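Putative phophotriesterase (Proteus mirabilis, PDB 3RHG) binds two divalent metal ions, zinc in this crystal, and is probably a phosphotriesterase-like hydrolase acting on ester bonds. Local coordinates at residues 271-282 / 316-325. Sequence-based numbering, arbitrary orientation.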
ATOM      1  N   MET A 271      -4.957   1.092  -7.594  1.00 22.22           N
ATOM      2  CA  MET A 271      -5.797   0.385  -8.563  1.00 19.19           C
ATOM      3  C   MET A 271      -7.272   0.764  -8.435  1.00 22.04           C
ATOM      4  O   MET A 271      -7.976   0.816  -9.440  1.00 23.27           O
ATOM      5  CB  MET A 271      -5.624  -1.140  -8.475  1.00 24.56           C
ATOM      6  CG  MET A 271      -4.259  -1.642  -8.930  1.00 27.96           C
ATOM      7  SD  MET A 271      -3.724  -1.025 -10.541  1.00 32.34           S
ATOM      8  CE  MET A 271      -4.890  -1.814 -11.632  1.00 42.33           C
ATOM      9  N   ASP A 272      -7.748   1.028  -7.214  1.00 21.54           N
ATOM     10  CA  ASP A 272      -9.131   1.512  -7.024  1.00 23.07           C
ATOM     11  C   ASP A 272      -9.313   2.791  -7.833  1.00 20.78           C
ATOM     12  O   ASP A 272     -10.338   3.011  -8.477  1.00 20.81           O
ATOM     13  CB  ASP A 272      -9.430   1.888  -5.551  1.00 26.11           C
ATOM     14  CG  ASP A 272      -9.602   0.693  -4.623  1.00 31.84           C
ATOM     15  OD1 ASP A 272     -10.000  -0.409  -5.078  1.00 32.15           O
ATOM     16  OD2 ASP A 272      -9.363   0.896  -3.384  1.00 32.42           O
ATOM     17  N   THR A 273      -8.340   3.682  -7.729  1.00 20.40           N
ATOM     18  CA  THR A 273      -8.471   5.008  -8.358  1.00 18.67           C
ATOM     19  C   THR A 273      -8.262   4.920  -9.875  1.00 18.28           C
ATOM     20  O   THR A 273      -8.892   5.652 -10.632  1.00 20.88           O
ATOM     21  CB  THR A 273      -7.538   5.992  -7.682  1.00 19.30           C
ATOM     22  OG1 THR A 273      -8.003   6.141  -6.331  1.00 20.78           O
ATOM     23  CG2 THR A 273      -7.573   7.365  -8.360  1.00 20.36           C
ATOM     24  N   VAL A 274      -7.402   3.998 -10.318  1.00 20.19           N
ATOM     25  CA  VAL A 274      -7.283   3.719 -11.755  1.00 21.57           C
ATOM     26  C   VAL A 274      -8.667   3.383 -12.320  1.00 21.49           C
ATOM     27  O   VAL A 274      -9.083   3.938 -13.329  1.00 21.76           O
ATOM     28  CB  VAL A 274      -6.299   2.561 -12.033  1.00 20.90           C
ATOM     29  CG1 VAL A 274      -6.356   2.119 -13.496  1.00 23.03           C
ATOM     30  CG2 VAL A 274      -4.868   2.982 -11.655  1.00 23.94           C
ATOM     31  N   GLU A 275      -9.399   2.502 -11.642  1.00 20.58           N
ATOM     32  CA  GLU A 275     -10.719   2.093 -12.111  1.00 21.22           C
ATOM     33  C   GLU A 275     -11.754   3.232 -12.044  1.00 22.13           C
ATOM     34  O   GLU A 275     -12.564   3.400 -12.958  1.00 23.43           O
ATOM     35  CB  GLU A 275     -11.224   0.879 -11.322  1.00 24.41           C
ATOM     36  CG  GLU A 275     -12.520   0.293 -11.885  1.00 29.61           C
ATOM     37  CD  GLU A 275     -12.411  -0.124 -13.364  1.00 34.24           C
ATOM     38  OE1 GLU A 275     -11.343  -0.631 -13.800  1.00 32.34           O
ATOM     39  OE2 GLU A 275     -13.409   0.052 -14.098  1.00 34.84           O
ATOM     40  N   ALA A 276     -11.726   4.016 -10.971  1.00 21.56           N
ATOM     41  CA  ALA A 276     -12.660   5.127 -10.828  1.00 21.22           C
ATOM     42  C   ALA A 276     -12.419   6.150 -11.955  1.00 20.31           C
ATOM     43  O   ALA A 276     -13.357   6.585 -12.614  1.00 20.26           O
ATOM     44  CB  ALA A 276     -12.493   5.804  -9.464  1.00 24.68           C
ATOM     45  N   VAL A 277     -11.158   6.545 -12.149  1.00 20.57           N
ATOM     46  CA  VAL A 277     -10.821   7.543 -13.165  1.00 19.03           C
ATOM     47  C   VAL A 277     -11.099   7.004 -14.574  1.00 21.66           C
ATOM     48  O   VAL A 277     -11.682   7.702 -15.413  1.00 21.57           O
ATOM     49  CB  VAL A 277      -9.353   8.033 -13.015  1.00 18.59           C
ATOM     50  CG1 VAL A 277      -8.889   8.830 -14.245  1.00 21.24           C
ATOM     51  CG2 VAL A 277      -9.194   8.823 -11.694  1.00 20.75           C
ATOM     52  N   ALA A 278     -10.719   5.756 -14.819  1.00 19.39           N
ATOM     53  CA  ALA A 278     -10.955   5.144 -16.146  1.00 20.09           C
ATOM     54  C   ALA A 278     -12.447   5.144 -16.430  1.00 21.43           C
ATOM     55  O   ALA A 278     -12.876   5.472 -17.537  1.00 22.25           O
ATOM     56  CB  ALA A 278     -10.406   3.708 -16.206  1.00 23.28           C
ATOM     57  N   THR A 279     -13.250   4.768 -15.430  1.00 21.02           N
ATOM     58  CA  THR A 279     -14.705   4.719 -15.632  1.00 21.88           C
ATOM     59  C   THR A 279     -15.315   6.105 -15.925  1.00 21.04           C
ATOM     60  O   THR A 279     -16.177   6.252 -16.811  1.00 24.72           O
ATOM     61  CB  THR A 279     -15.406   3.986 -14.476  1.00 23.14           C
ATOM     62  OG1 THR A 279     -14.902   2.643 -14.421  1.00 27.55           O
ATOM     63  CG2 THR A 279     -16.929   3.942 -14.679  1.00 27.47           C
ATOM     64  N   LEU A 280     -14.878   7.123 -15.195  1.00 20.95           N
ATOM     65  CA  LEU A 280     -15.340   8.468 -15.467  1.00 21.13           C
ATOM     66  C   LEU A 280     -14.971   8.905 -16.885  1.00 21.00           C
ATOM     67  O   LEU A 280     -15.762   9.556 -17.551  1.00 21.39           O
ATOM     68  CB  LEU A 280     -14.759   9.452 -14.444  1.00 17.73           C
ATOM     69  CG  LEU A 280     -15.337   9.338 -13.020  1.00 19.64           C
ATOM     70  CD1 LEU A 280     -14.654  10.374 -12.109  1.00 22.72           C
ATOM     71  CD2 LEU A 280     -16.858   9.532 -12.997  1.00 23.61           C
ATOM     72  N   ILE A 281     -13.760   8.572 -17.332  1.00 19.32           N
ATOM     73  CA  ILE A 281     -13.336   8.922 -18.706  1.00 20.75           C
ATOM     74  C   ILE A 281     -14.250   8.230 -19.700  1.00 21.79           C
ATOM     75  O   ILE A 281     -14.652   8.820 -20.712  1.00 24.31           O
ATOM     76  CB  ILE A 281     -11.836   8.535 -18.955  1.00 18.68           C
ATOM     77  CG1 ILE A 281     -10.943   9.413 -18.052  1.00 21.65           C
ATOM     78  CG2 ILE A 281     -11.477   8.598 -20.456  1.00 22.00           C
ATOM     79  CD1 ILE A 281      -9.491   8.968 -17.955  1.00 21.39           C
ATOM     80  N   GLU A 282     -14.586   6.971 -19.429  1.00 23.69           N
ATOM     81  CA  GLU A 282     -15.435   6.223 -20.361  1.00 26.64           C
ATOM     82  C   GLU A 282     -16.865   6.762 -20.375  1.00 24.48           C
ATOM     83  O   GLU A 282     -17.582   6.629 -21.376  1.00 28.61           O
ATOM     84  CB  GLU A 282     -15.367   4.716 -20.077  1.00 25.88           C
ATOM     85  CG  GLU A 282     -13.992   4.158 -20.444  1.00 27.67           C
ATOM     86  CD  GLU A 282     -13.743   2.752 -19.966  1.00 31.23           C
ATOM     87  OE1 GLU A 282     -14.444   2.283 -19.039  1.00 31.11           O
ATOM     88  OE2 GLU A 282     -12.822   2.112 -20.523  1.00 33.76           O
ATOM     89  N   PHE A 316       0.823   6.147 -12.524  1.00 19.92           N
ATOM     90  CA  PHE A 316      -0.636   6.209 -12.695  1.00 18.75           C
ATOM     91  C   PHE A 316      -1.045   6.302 -14.186  1.00 20.67           C
ATOM     92  O   PHE A 316      -1.969   5.599 -14.620  1.00 22.11           O
ATOM     93  CB  PHE A 316      -1.242   7.364 -11.895  1.00 20.93           C
ATOM     94  CG  PHE A 316      -2.740   7.325 -11.842  1.00 18.41           C
ATOM     95  CD1 PHE A 316      -3.383   6.463 -10.960  1.00 21.28           C
ATOM     96  CD2 PHE A 316      -3.507   8.158 -12.664  1.00 20.77           C
ATOM     97  CE1 PHE A 316      -4.780   6.403 -10.893  1.00 20.56           C
ATOM     98  CE2 PHE A 316      -4.919   8.120 -12.612  1.00 18.40           C
ATOM     99  CZ  PHE A 316      -5.557   7.237 -11.695  1.00 20.12           C
ATOM    100  N   LEU A 317      -0.368   7.153 -14.962  1.00 22.16           N
ATOM    101  CA  LEU A 317      -0.704   7.275 -16.388  1.00 21.86           C
ATOM    102  C   LEU A 317      -0.441   5.968 -17.144  1.00 22.76           C
ATOM    103  O   LEU A 317      -1.176   5.646 -18.089  1.00 25.05           O
ATOM    104  CB  LEU A 317       0.034   8.457 -17.047  1.00 22.83           C
ATOM    105  CG  LEU A 317      -0.326   9.840 -16.468  1.00 19.04           C
ATOM    106  CD1 LEU A 317       0.299  10.966 -17.311  1.00 23.10           C
ATOM    107  CD2 LEU A 317      -1.826  10.034 -16.375  1.00 25.06           C
ATOM    108  N   SER A 318       0.596   5.218 -16.744  1.00 23.43           N
ATOM    109  CA  SER A 318       0.881   3.894 -17.346  1.00 25.02           C
ATOM    110  C   SER A 318      -0.212   2.897 -17.011  1.00 23.78           C
ATOM    111  O   SER A 318      -0.622   2.086 -17.856  1.00 26.20           O
ATOM    112  CB  SER A 318       2.219   3.327 -16.848  1.00 27.66           C
ATOM    113  OG  SER A 318       3.291   4.022 -17.429  1.00 33.07           O
ATOM    114  N   LEU A 319      -0.670   2.934 -15.761  1.00 21.32           N
ATOM    115  CA  LEU A 319      -1.758   2.076 -15.355  1.00 21.70           C
ATOM    116  C   LEU A 319      -3.041   2.369 -16.136  1.00 20.72           C
ATOM    117  O   LEU A 319      -3.767   1.439 -16.498  1.00 24.51           O
ATOM    118  CB  LEU A 319      -1.989   2.181 -13.841  1.00 20.49           C
ATOM    119  CG  LEU A 319      -0.857   1.612 -12.968  1.00 22.41           C
ATOM    120  CD1 LEU A 319      -1.178   1.791 -11.453  1.00 24.00           C
ATOM    121  CD2 LEU A 319      -0.565   0.147 -13.321  1.00 26.56           C
ATOM    122  N   LEU A 320      -3.330   3.648 -16.390  1.00 21.38           N
ATOM    123  CA  LEU A 320      -4.495   3.991 -17.224  1.00 21.33           C
ATOM    124  C   LEU A 320      -4.369   3.445 -18.635  1.00 21.16           C
ATOM    125  O   LEU A 320      -5.358   3.004 -19.222  1.00 25.68           O
ATOM    126  CB  LEU A 320      -4.734   5.505 -17.279  1.00 21.87           C
ATOM    127  CG  LEU A 320      -5.216   6.202 -16.015  1.00 21.22           C
ATOM    128  CD1 LEU A 320      -5.252   7.742 -16.239  1.00 24.71           C
ATOM    129  CD2 LEU A 320      -6.594   5.648 -15.596  1.00 24.91           C
ATOM    130  N   ALA A 321      -3.159   3.496 -19.185  1.00 22.78           N
ATOM    131  CA  ALA A 321      -2.909   2.972 -20.521  1.00 26.06           C
ATOM    132  C   ALA A 321      -3.175   1.464 -20.567  1.00 28.56           C
ATOM    133  O   ALA A 321      -3.807   0.960 -21.500  1.00 30.31           O
ATOM    134  CB  ALA A 321      -1.491   3.281 -20.933  1.00 28.44           C
ATOM    135  N   GLN A 322      -2.699   0.742 -19.553  1.00 25.90           N
ATOM    136  CA  GLN A 322      -2.920  -0.704 -19.475  1.00 26.97           C
ATOM    137  C   GLN A 322      -4.409  -1.018 -19.342  1.00 27.15           C
ATOM    138  O   GLN A 322      -4.897  -2.041 -19.861  1.00 28.96           O
ATOM    139  CB  GLN A 322      -2.117  -1.312 -18.321  1.00 26.70           C
ATOM    140  CG  GLN A 322      -2.271  -2.807 -18.185  1.00 30.77           C
ATOM    141  CD  GLN A 322      -1.717  -3.572 -19.394  1.00 36.04           C
ATOM    142  OE1 GLN A 322      -0.774  -3.121 -20.050  1.00 38.58           O
ATOM    143  NE2 GLN A 322      -2.303  -4.733 -19.686  1.00 39.95           N
ATOM    144  N   ARG A 323      -5.120  -0.117 -18.663  1.00 28.24           N
ATOM    145  CA  ARG A 323      -6.563  -0.220 -18.453  1.00 25.68           C
ATOM    146  C   ARG A 323      -7.344   0.157 -19.733  1.00 27.43           C
ATOM    147  O   ARG A 323      -8.581   0.089 -19.767  1.00 32.34           O
ATOM    148  CB  ARG A 323      -6.963   0.633 -17.234  1.00 23.81           C
ATOM    149  CG  ARG A 323      -8.458   0.895 -17.030  1.00 24.29           C
ATOM    150  CD  ARG A 323      -9.295  -0.381 -16.919  1.00 27.04           C
ATOM    151  NE  ARG A 323     -10.679  -0.031 -16.584  1.00 25.84           N
ATOM    152  CZ  ARG A 323     -11.552   0.481 -17.445  1.00 24.32           C
ATOM    153  NH1 ARG A 323     -11.216   0.665 -18.720  1.00 26.50           N
ATOM    154  NH2 ARG A 323     -12.777   0.783 -17.046  1.00 29.10           N
ATOM    155  N   GLY A 324      -6.626   0.542 -20.786  1.00 28.25           N
ATOM    156  CA  GLY A 324      -7.264   0.739 -22.106  1.00 29.72           C
ATOM    157  C   GLY A 324      -7.737   2.151 -22.428  1.00 28.44           C
ATOM    158  O   GLY A 324      -8.467   2.369 -23.406  1.00 30.36           O
ATOM    159  N   ILE A 325      -7.331   3.120 -21.616  1.00 26.80           N
ATOM    160  CA  ILE A 325      -7.691   4.516 -21.874  1.00 27.47           C
ATOM    161  C   ILE A 325      -6.821   5.085 -22.993  1.00 28.91           C
ATOM    162  O   ILE A 325      -5.609   4.809 -23.055  1.00 30.15           O
ATOM    163  CB  ILE A 325      -7.540   5.369 -20.600  1.00 24.99           C
ATOM    164  CG1 ILE A 325      -8.447   4.817 -19.489  1.00 27.46           C
ATOM    165  CG2 ILE A 325      -7.868   6.829 -20.870  1.00 25.70           C
ATOM    166  CD1 ILE A 325      -9.932   4.823 -19.822  1.00 28.15           C
TER
HETATM  167  O   HOH W   1     -11.365   3.204 -22.914  1.00 41.21           O
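Arg323 lies across helix 271-282 and is held by two carboxylates of that helix, Glu275 and Glu282, in one salt-bridge network. Glu275 is gripped side-on: NE of Arg323 donates to Glu275 OE1 (2.9 Å) and NH2 to Glu275 OE2, both bonds nearly straight and on the syn side, though well out of the carboxylate plane. Glu282 is taken end-on, NH1 of Arg323 reaching Glu282 OE2 at 2.8 Å and NH2 reaching Glu282 OE1, each oxygen met from above its carboxylate plane. NH2 thus serves both acids, and four bonds close to the guanidinium plane fix its rotation. Ala278 CB sits 3.6 Å above the centre of one guanidinium face. With Arg323 CG anti to the backbone N (chi1 167°), CG lies against that methyl, and the bend at chi2 (57°) turns the guanidinium over it. A water donates to Glu282 OE2 and Gly324 O, adding a bridge beside the ion pairs.

In this (beta/alpha)8-barrel amidohydrolase fold, helix 271-282 links barrel strands 249-252 and 289-291, and helix 316-322 follows the last strand. The axes cross at -60°, 9.9 Å apart. Gly324, with positive phi, ends the second helix in a Schellman motif, after which Ile325 turns back onto Ala278 and Ile281.

Apolar packing fills the crossing. Val274 inserts CG2 between Phe316 CE1 (3.5 Å) and Leu319 CB; its CG1 lies near Leu320 CD2 and Arg323 CB. Thr273 O and Val277 CG2 meet the Phe316 ring at its edge. Ile325 CD1 packs on Ala278 CB at 3.8 Å, while Met271 SD touches Leu319 CD1; Leu319 also packs on Tyr39, and Met271 on Ser260, of the second subunit.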